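Local coordinates for protein putative glycoside hydrolase (PDB 4ONZ) that is a putative glycoside hydrolase of unknown function, probably built as a five-bladed beta-propeller like other members of its clan, at residues 122-125 / 131-134; 135-138 / 143-146; 170-175 / 222-227; 199-204 / 209-214. All coordinates share one frame; numbering follows the deposited sequence. Where two conformers were deposited one is given.

Contacts 1 and 2 are successive hairpins of one four-stranded antiparallel sheet. They share strand 132-139, their centres are about 14 Å apart, and Arg123 N probably donates to Leu135 O where they meet. Contact 4 pairs strands 200-204 and 210-214 of the following sheet; its centre is about 15 Å from that of contact 2, and Met202 packs on Leu135 and Leu146. Contact 3 joins two peripheral loops, its centre about 21 Å from the centre of the chain. Its segments bracket contact 4 in sequence, and it touches contacts 2 and 4. In the order 1, 2, 4, 3 the contacts lie progressively farther from the molecule's centre and tie two adjacent sheets together, consistent with neighbouring propeller blades.

Contact 1. Residues 122-125 / 131-134; sequences PRVA and LYVM
Ala125 and Val133 form an antiparallel hydrogen-bonded pair. The bond from Val133 N to Ala125 O is short and almost straight (2.8 Å, 173° at the hydrogen), and the return bond from Ala125 N to Val133 O measures 3.1 Å. Water 1 lies between Arg123 O and Val133 O and donates to both, at 2.7 Å and 2.9 Å respectively, so Val133 O accepts from a backbone N-H and from the water.

The next pair, Val124 with Met134, is non-hydrogen-bonded, and here side chains carry the contact. The two methyls of Val124 divide the work. CG1, anti to the backbone N (chi1 174°), reaches the edge of the Tyr132 ring at CD1, 4.2 Å away, while CG2 lies 3.9 Å from Met134 CB. The selenomethionine Met134 brings its SE to 3.8 Å from Pro122 CB. A bend at its last torsion (chi3 -70°) then carries CE back within touch of both Pro122 CB and Val124 CG2.

Further out, Val58 O accepts from Tyr132 OH, and Arg123 is held by the carbonyls of Cys248 and Gly249. Pro122 and Val124 rest on Ala55 of strand 50-59, whereas Ala125 and Val133 face strand 180-187. The hairpin supplies two strands of a four-stranded antiparallel sheet, with 118-126 at one edge; neighbouring sheets pack on both faces, consistent with one blade of a beta-propeller.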
# COMPACT_ATOMS: atom_id res chain seq x y z
N PRO A 122 -0.88 -5.13 -1.85
CA PRO A 122 0.48 -4.85 -2.27
C PRO A 122 0.87 -3.37 -2.22
O PRO A 122 0.03 -2.48 -2.36
CB PRO A 122 0.48 -5.31 -3.73
CG PRO A 122 -0.92 -5.06 -4.18
CD PRO A 122 -1.76 -5.43 -2.99
N ARG A 123 2.15 -3.14 -2.01
CA ARG A 123 2.75 -1.82 -2.14
C ARG A 123 4.00 -2.08 -2.94
O ARG A 123 4.75 -3.00 -2.62
CB ARG A 123 3.05 -1.20 -0.78
CG ARG A 123 1.79 -0.79 -0.05
CD ARG A 123 2.00 -0.65 1.44
NE ARG A 123 0.77 -0.20 2.10
CZ ARG A 123 -0.29 -0.97 2.36
NH1 ARG A 123 -0.30 -2.26 2.05
NH2 ARG A 123 -1.35 -0.45 2.96
N VAL A 124 4.22 -1.29 -3.98
CA VAL A 124 5.35 -1.49 -4.87
C VAL A 124 6.24 -0.26 -5.06
O VAL A 124 5.76 0.86 -5.20
CB VAL A 124 4.86 -1.97 -6.25
CG1 VAL A 124 6.00 -2.05 -7.26
CG2 VAL A 124 4.17 -3.32 -6.11
N ALA A 125 7.54 -0.50 -5.04
CA ALA A 125 8.54 0.51 -5.30
C ALA A 125 9.61 -0.11 -6.21
O ALA A 125 9.74 -1.34 -6.29
CB ALA A 125 9.13 1.03 -4.02
N LEU A 131 14.55 -2.97 -10.46
CA LEU A 131 13.94 -4.09 -9.74
C LEU A 131 12.71 -3.57 -9.00
O LEU A 131 12.82 -2.61 -8.25
CB LEU A 131 14.90 -4.71 -8.73
CG LEU A 131 14.41 -5.97 -8.01
CD1 LEU A 131 14.28 -7.12 -8.98
CD2 LEU A 131 15.33 -6.35 -6.86
N TYR A 132 11.56 -4.18 -9.25
CA TYR A 132 10.34 -3.79 -8.56
C TYR A 132 10.20 -4.70 -7.36
O TYR A 132 10.27 -5.92 -7.50
CB TYR A 132 9.12 -3.91 -9.47
CG TYR A 132 9.16 -2.93 -10.62
CD1 TYR A 132 8.62 -1.66 -10.50
CD2 TYR A 132 9.75 -3.29 -11.83
CE1 TYR A 132 8.66 -0.75 -11.56
CE2 TYR A 132 9.79 -2.39 -12.89
CZ TYR A 132 9.25 -1.12 -12.75
OH TYR A 132 9.28 -0.22 -13.80
N VAL A 133 10.02 -4.08 -6.20
CA VAL A 133 9.88 -4.81 -4.94
C VAL A 133 8.46 -4.63 -4.42
O VAL A 133 8.00 -3.49 -4.26
CB VAL A 133 10.88 -4.29 -3.88
CG1 VAL A 133 10.76 -5.11 -2.60
CG2 VAL A 133 12.31 -4.38 -4.41
N MSE A 134 7.79 -5.75 -4.16
CA MSE A 134 6.44 -5.73 -3.63
C MSE A 134 6.43 -6.24 -2.22
O MSE A 134 6.95 -7.32 -1.92
CB MSE A 134 5.50 -6.59 -4.46
CG MSE A 134 4.08 -6.62 -3.88
SE MSE A 134 3.02 -7.96 -4.83
CE MSE A 134 2.83 -7.10 -6.57
O HOH W 1 7.24 -2.16 -1.84

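Contact 2. Residues 135-138 / 143-146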
# COMPACT_ATOMS: atom_id res chain seq x y z
N LEU A 135 5.85 -5.42 -1.34
CA LEU A 135 5.57 -5.80 0.05
C LEU A 135 4.06 -6.02 0.06
O LEU A 135 3.30 -5.13 -0.35
CB LEU A 135 5.94 -4.70 1.04
CG LEU A 135 7.38 -4.67 1.57
CD1 LEU A 135 7.61 -5.77 2.59
CD2 LEU A 135 8.40 -4.78 0.44
N TYR A 136 3.65 -7.21 0.49
CA TYR A 136 2.26 -7.60 0.53
C TYR A 136 1.97 -8.48 1.75
O TYR A 136 2.87 -8.84 2.51
CB TYR A 136 1.88 -8.34 -0.78
CG TYR A 136 2.53 -9.70 -0.96
CD1 TYR A 136 3.82 -9.83 -1.47
CD2 TYR A 136 1.84 -10.86 -0.63
CE1 TYR A 136 4.40 -11.09 -1.63
CE2 TYR A 136 2.41 -12.12 -0.80
CZ TYR A 136 3.69 -12.23 -1.29
OH TYR A 136 4.25 -13.48 -1.45
N THR A 137 0.71 -8.83 1.94
CA THR A 137 0.34 -9.67 3.07
C THR A 137 0.06 -11.09 2.59
O THR A 137 -0.76 -11.28 1.69
CB THR A 137 -0.95 -9.13 3.71
OG1 THR A 137 -0.78 -7.75 4.04
CG2 THR A 137 -1.32 -9.92 4.96
N ALA A 138 0.76 -12.06 3.18
CA ALA A 138 0.51 -13.48 2.92
C ALA A 138 -0.48 -13.92 4.00
O ALA A 138 -0.27 -13.66 5.18
CB ALA A 138 1.79 -14.29 3.02
N LYS A 143 -2.19 -16.50 10.45
CA LYS A 143 -1.54 -15.20 10.65
C LYS A 143 -1.41 -14.46 9.31
O LYS A 143 -1.15 -15.07 8.27
CB LYS A 143 -0.14 -15.38 11.25
CG LYS A 143 -0.10 -15.81 12.72
CD LYS A 143 -0.50 -14.68 13.65
CE LYS A 143 -0.45 -15.08 15.12
NZ LYS A 143 0.94 -15.27 15.64
N ALA A 144 -1.63 -13.15 9.34
CA ALA A 144 -1.45 -12.29 8.18
C ALA A 144 -0.01 -11.80 8.41
O ALA A 144 0.30 -11.27 9.49
CB ALA A 144 -2.44 -11.15 8.20
N ARG A 145 0.87 -12.00 7.43
CA ARG A 145 2.29 -11.68 7.59
C ARG A 145 2.89 -10.98 6.38
O ARG A 145 2.63 -11.36 5.25
CB ARG A 145 3.09 -12.96 7.92
CG ARG A 145 2.63 -13.69 9.20
CD ARG A 145 3.42 -14.97 9.46
NE ARG A 145 3.02 -16.03 8.55
CZ ARG A 145 3.54 -17.25 8.53
NH1 ARG A 145 4.51 -17.59 9.37
NH2 ARG A 145 3.08 -18.14 7.65
N LEU A 146 3.69 -9.95 6.64
CA LEU A 146 4.32 -9.18 5.59
C LEU A 146 5.30 -10.06 4.79
O LEU A 146 6.17 -10.72 5.37
CB LEU A 146 5.01 -7.97 6.20
CG LEU A 146 5.50 -6.87 5.26
CD1 LEU A 146 4.37 -6.29 4.42
CD2 LEU A 146 6.15 -5.78 6.09
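Thr137 facing Leu146 and Ala138 facing Arg145 are paired residues of a beta hairpin, the one formed by strands 132-139 and 144-151. The axes of the two short segments approach to 4.5 Å, and their directions differ by 156°, which marks a twisted antiparallel pair.

Ala138 and Arg145 make the hydrogen-bonded pair. Ala138 N donates to Arg145 O at 2.9 Å with 171° at the hydrogen, and Arg145 N returns a bond to Ala138 O at 3.0 Å. At the non-hydrogen-bonded pair the backbones are linked more softly, through a CA-H...O contact of 3.4 Å from Leu146 CA to Tyr136 O.

One face of the hairpin carries Leu135, Thr137, Ala144 and Leu146. Thr137 places CG2 anti to its backbone N, and this methyl meets Ala144 CB at 3.6 Å, while OG1 lies beside the N instead. Leu135 and Leu146 cross at an angle; in the Leu146 conformer described, CD1 of Leu135 sits 3.6 Å from Leu146 CG. The other face holds Tyr136, Ala138 and Arg145.

The leucine face meets Met202 of strand 200-204, in the next sheet. On the opposite face, Tyr136 packs against Ala147 and Ala149 of strand 144-151 and reaches Lys159 of strand 158-162. Near the start of strand 144-151, Arg145 NH1 bonds to Asn173 O, which fastens the hairpin to the loop that precedes strand 180-187; Lys143 NZ, in the conformer described, adds a bond to Asn174 O.

Contact 3. Residues 170-175 / 222-227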
# COMPACT_ATOMS: atom_id res chain seq x y z
N GLY A 170 14.59 -15.30 13.87
CA GLY A 170 13.22 -15.48 13.44
C GLY A 170 12.20 -15.00 14.45
O GLY A 170 11.05 -15.43 14.42
N ARG A 171 12.61 -14.08 15.32
CA ARG A 171 11.75 -13.57 16.38
C ARG A 171 10.35 -13.20 15.90
O ARG A 171 9.36 -13.58 16.52
CB ARG A 171 12.40 -12.37 17.07
CG ARG A 171 11.52 -11.72 18.14
CD ARG A 171 12.25 -10.66 18.94
NE ARG A 171 11.32 -9.85 19.70
CZ ARG A 171 11.66 -8.75 20.38
NH1 ARG A 171 12.92 -8.34 20.42
NH2 ARG A 171 10.72 -8.06 21.03
N PHE A 172 10.27 -12.52 14.76
CA PHE A 172 8.97 -12.08 14.23
C PHE A 172 8.47 -12.87 13.04
O PHE A 172 7.63 -12.36 12.29
CB PHE A 172 9.07 -10.60 13.87
CG PHE A 172 9.48 -9.72 15.01
CD1 PHE A 172 8.60 -9.46 16.05
CD2 PHE A 172 10.74 -9.14 15.05
CE1 PHE A 172 8.97 -8.64 17.12
CE2 PHE A 172 11.11 -8.32 16.10
CZ PHE A 172 10.23 -8.08 17.13
N ASN A 173 8.92 -14.11 12.90
CA ASN A 173 8.51 -14.93 11.75
C ASN A 173 7.06 -15.44 11.82
O ASN A 173 6.57 -16.01 10.86
CB ASN A 173 9.52 -16.07 11.45
CG ASN A 173 9.47 -17.21 12.45
OD1 ASN A 173 8.62 -17.27 13.34
ND2 ASN A 173 10.41 -18.15 12.29
N ASN A 174 6.38 -15.24 12.96
CA ASN A 174 4.96 -15.57 13.04
C ASN A 174 4.15 -14.41 13.63
O ASN A 174 3.03 -14.59 14.14
CB ASN A 174 4.67 -16.89 13.77
CG ASN A 174 3.37 -17.53 13.31
OD1 ASN A 174 2.98 -17.39 12.14
ND2 ASN A 174 2.69 -18.25 14.20
N LEU A 175 4.72 -13.21 13.52
CA LEU A 175 4.07 -11.98 13.92
C LEU A 175 2.99 -11.61 12.90
O LEU A 175 3.28 -11.57 11.69
CB LEU A 175 5.09 -10.82 13.96
CG LEU A 175 4.51 -9.43 14.26
CD1 LEU A 175 4.01 -9.35 15.70
CD2 LEU A 175 5.50 -8.31 13.98
N PRO A 222 13.08 -5.31 11.90
CA PRO A 222 12.25 -4.33 12.59
C PRO A 222 13.08 -3.52 13.58
O PRO A 222 13.98 -4.07 14.23
CB PRO A 222 11.20 -5.18 13.29
CG PRO A 222 11.13 -6.44 12.50
CD PRO A 222 12.52 -6.67 11.99
N VAL A 223 12.79 -2.23 13.69
CA VAL A 223 13.55 -1.38 14.59
C VAL A 223 13.01 -1.55 16.00
O VAL A 223 11.80 -1.44 16.23
CB VAL A 223 13.52 0.10 14.16
CG1 VAL A 223 14.34 0.97 15.12
CG2 VAL A 223 14.08 0.24 12.75
N LEU A 224 13.93 -1.85 16.92
CA LEU A 224 13.62 -2.10 18.32
C LEU A 224 14.06 -0.94 19.20
O LEU A 224 15.03 -0.26 18.88
CB LEU A 224 14.36 -3.36 18.78
CG LEU A 224 14.05 -4.64 18.00
CD1 LEU A 224 14.93 -5.78 18.47
CD2 LEU A 224 12.58 -5.01 18.12
N ASP A 225 13.33 -0.72 20.29
CA ASP A 225 13.66 0.36 21.24
C ASP A 225 14.54 -0.17 22.39
O ASP A 225 14.95 -1.34 22.38
CB ASP A 225 12.38 1.05 21.76
CG ASP A 225 11.50 0.13 22.62
OD1 ASP A 225 11.99 -0.91 23.12
OD2 ASP A 225 10.32 0.46 22.80
N GLU A 226 14.83 0.69 23.36
CA GLU A 226 15.67 0.34 24.53
C GLU A 226 15.10 -0.82 25.38
O GLU A 226 15.86 -1.47 26.13
CB GLU A 226 15.89 1.58 25.42
CG GLU A 226 14.64 2.08 26.16
CD GLU A 226 13.53 2.58 25.25
OE1 GLU A 226 13.82 3.07 24.14
OE2 GLU A 226 12.35 2.50 25.66
N LYS A 227 13.79 -1.03 25.31
CA LYS A 227 13.13 -2.12 26.02
C LYS A 227 13.15 -3.41 25.18
O LYS A 227 12.55 -4.41 25.56
CB LYS A 227 11.68 -1.76 26.36
CG LYS A 227 11.50 -0.59 27.31
CD LYS A 227 10.02 -0.35 27.56
CE LYS A 227 9.37 -1.59 28.16
NZ LYS A 227 7.88 -1.57 28.16
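Phe172 meets Pro222 and Leu224 by apolar packing, the main interaction here. Its CD2 lies 3.7 Å from Pro222 CG, which approaches the ring obliquely. Leu224 comes instead to the ring edge, near its plane, with CD2 4.0 Å from Phe172 CZ. The other methyl of Leu224, CD1, is 3.8 Å from Arg171 NH1, so the leucine tip touches both residues.

A second contact, within segment 170-175, lays the arginine chain along the phenyl ring. Arg171 runs extended from CG to NE, with CG anti to the backbone N (chi1 176°) and 3.9 Å above the Phe172 ring plane, over the centre. Phe172 CZ in turn lies over one face of the guanidinium, offset toward its rim; NH2 is anchored by Asn228 O.

Backbone bonds supply the third element: two overlapping type I turns, closed by Asn173 N to Gly170 O (2.9 Å) and Leu175 N to Phe172 O (3.3 Å).

The contact packs the loop between helix 167-170 and strand 180-187 against the loop between strands 221-222 and 245-255. Leu230, also in a loop, touches Phe172 and Pro222; Tyr168 of helix 167-170 packs on Leu224, and Val223 pairs through its backbone with Ala211 of strand 210-214.

Contact 4. Residues 199-204 / 209-214; sequences KYFMYW and IYAATS
Trp204 overlaps Tyr210 in an offset stack: the centroids of its six-membered ring and of the tyrosine ring are 4.5 Å apart, with the planes at 27°. The two residues form a hydrogen-bonded pair of the beta hairpin made by strands 200-204 and 210-214, part of a sheet consistent with a propeller blade. The tyrosine also sets its CB over the five-membered ring of the indole, 3.7 Å from the centroid, as a CH-pi contact. Trp204 CG is wedged between the backbone N and the carbonyl carbon (chi1 67°), which swings the indole across the partner strand.

Six backbone hydrogen bonds, two at each of the pairs Tyr200-Ser214, Met202-Ala212 and Trp204-Tyr210, fix the register. The shortest runs from Tyr210 N to Trp204 O, at 2.7 Å.

On the opposite face Phe201 brings CZ to 3.8 Å from Ala211 CB, and Tyr203 CB lies 4.0 Å from Ile209 CG2. Tyr203 OH is held by Pro293 O. Back on the indole face, Trp204 NE1 makes a weak bond of 3.0 Å to Ala211 O, which lies at the edge of the indole near its plane.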
# COMPACT_ATOMS: atom_id res chain seq x y z
N LYS A 199 21.47 1.95 4.26
CA LYS A 199 20.57 0.80 4.26
C LYS A 199 19.20 1.16 3.70
O LYS A 199 18.78 2.32 3.73
CB LYS A 199 20.43 0.22 5.67
CG LYS A 199 21.73 -0.22 6.30
CD LYS A 199 21.49 -0.91 7.64
CE LYS A 199 22.79 -1.38 8.27
NZ LYS A 199 23.65 -0.25 8.72
N TYR A 200 18.49 0.15 3.19
CA TYR A 200 17.15 0.38 2.69
C TYR A 200 16.24 0.56 3.90
O TYR A 200 16.54 0.08 5.00
CB TYR A 200 16.68 -0.77 1.81
CG TYR A 200 17.45 -0.90 0.52
CD1 TYR A 200 17.30 0.04 -0.50
CD2 TYR A 200 18.31 -1.98 0.30
CE1 TYR A 200 18.00 -0.07 -1.68
CE2 TYR A 200 19.01 -2.10 -0.89
CZ TYR A 200 18.85 -1.15 -1.88
OH TYR A 200 19.53 -1.25 -3.06
N PHE A 201 15.14 1.26 3.70
CA PHE A 201 14.27 1.63 4.80
C PHE A 201 12.79 1.53 4.47
O PHE A 201 12.38 1.77 3.35
CB PHE A 201 14.60 3.08 5.17
CG PHE A 201 13.88 3.56 6.39
CD1 PHE A 201 12.57 4.03 6.30
CD2 PHE A 201 14.49 3.54 7.63
CE1 PHE A 201 11.90 4.45 7.43
CE2 PHE A 201 13.82 3.96 8.76
CZ PHE A 201 12.53 4.43 8.66
N MSE A 202 11.99 1.17 5.47
CA MSE A 202 10.54 1.18 5.29
C MSE A 202 9.82 1.43 6.57
O MSE A 202 10.32 1.13 7.64
CB MSE A 202 9.99 -0.12 4.68
CG MSE A 202 9.96 -1.32 5.61
SE MSE A 202 9.04 -2.82 4.74
CE MSE A 202 9.08 -4.12 6.20
N TYR A 203 8.67 2.09 6.45
CA TYR A 203 7.73 2.18 7.56
C TYR A 203 6.84 0.99 7.33
O TYR A 203 6.75 0.49 6.20
CB TYR A 203 6.92 3.47 7.52
CG TYR A 203 7.81 4.68 7.67
CD1 TYR A 203 8.35 5.01 8.91
CD2 TYR A 203 8.15 5.46 6.57
CE1 TYR A 203 9.19 6.09 9.05
CE2 TYR A 203 8.99 6.55 6.71
CZ TYR A 203 9.51 6.86 7.96
OH TYR A 203 10.35 7.95 8.10
N TRP A 204 6.20 0.49 8.39
CA TRP A 204 5.27 -0.60 8.25
C TRP A 204 4.33 -0.65 9.45
O TRP A 204 4.65 -0.13 10.53
CB TRP A 204 6.02 -1.94 8.10
CG TRP A 204 6.79 -2.38 9.34
CD1 TRP A 204 8.09 -2.06 9.66
CD2 TRP A 204 6.31 -3.20 10.40
NE1 TRP A 204 8.44 -2.65 10.85
CE2 TRP A 204 7.37 -3.35 11.33
CE3 TRP A 204 5.09 -3.84 10.67
CZ2 TRP A 204 7.24 -4.08 12.50
CZ3 TRP A 204 4.96 -4.57 11.84
CH2 TRP A 204 6.03 -4.68 12.75
N ILE A 209 2.62 2.72 13.51
CA ILE A 209 3.60 2.84 12.45
C ILE A 209 4.95 2.49 13.06
O ILE A 209 5.42 3.15 13.99
CB ILE A 209 3.67 4.24 11.84
CG1 ILE A 209 2.31 4.67 11.27
CG2 ILE A 209 4.77 4.32 10.78
CD1 ILE A 209 1.83 3.89 10.07
N TYR A 210 5.56 1.43 12.53
CA TYR A 210 6.87 0.97 12.92
C TYR A 210 7.83 1.20 11.76
O TYR A 210 7.45 1.76 10.73
CB TYR A 210 6.85 -0.53 13.19
CG TYR A 210 5.84 -1.00 14.21
CD1 TYR A 210 6.12 -0.94 15.56
CD2 TYR A 210 4.63 -1.55 13.83
CE1 TYR A 210 5.22 -1.38 16.51
CE2 TYR A 210 3.72 -2.01 14.77
CZ TYR A 210 4.03 -1.92 16.11
OH TYR A 210 3.13 -2.37 17.08
N ALA A 211 9.07 0.75 11.93
CA ALA A 211 10.08 0.87 10.91
C ALA A 211 10.92 -0.41 10.82
O ALA A 211 10.91 -1.24 11.74
CB ALA A 211 10.98 2.06 11.17
N ALA A 212 11.58 -0.58 9.69
CA ALA A 212 12.47 -1.71 9.49
C ALA A 212 13.54 -1.32 8.49
O ALA A 212 13.30 -0.48 7.63
CB ALA A 212 11.72 -2.93 9.00
N THR A 213 14.72 -1.92 8.62
CA THR A 213 15.83 -1.66 7.71
C THR A 213 16.20 -2.96 6.99
O THR A 213 15.83 -4.05 7.42
CB THR A 213 17.04 -1.10 8.47
OG1 THR A 213 17.53 -2.08 9.37
CG2 THR A 213 16.66 0.17 9.24
N SER A 214 16.94 -2.84 5.89
CA SER A 214 17.37 -4.01 5.11
C SER A 214 18.60 -3.72 4.26
O SER A 214 18.77 -2.61 3.76
CB SER A 214 16.22 -4.46 4.19
OG SER A 214 16.58 -5.58 3.38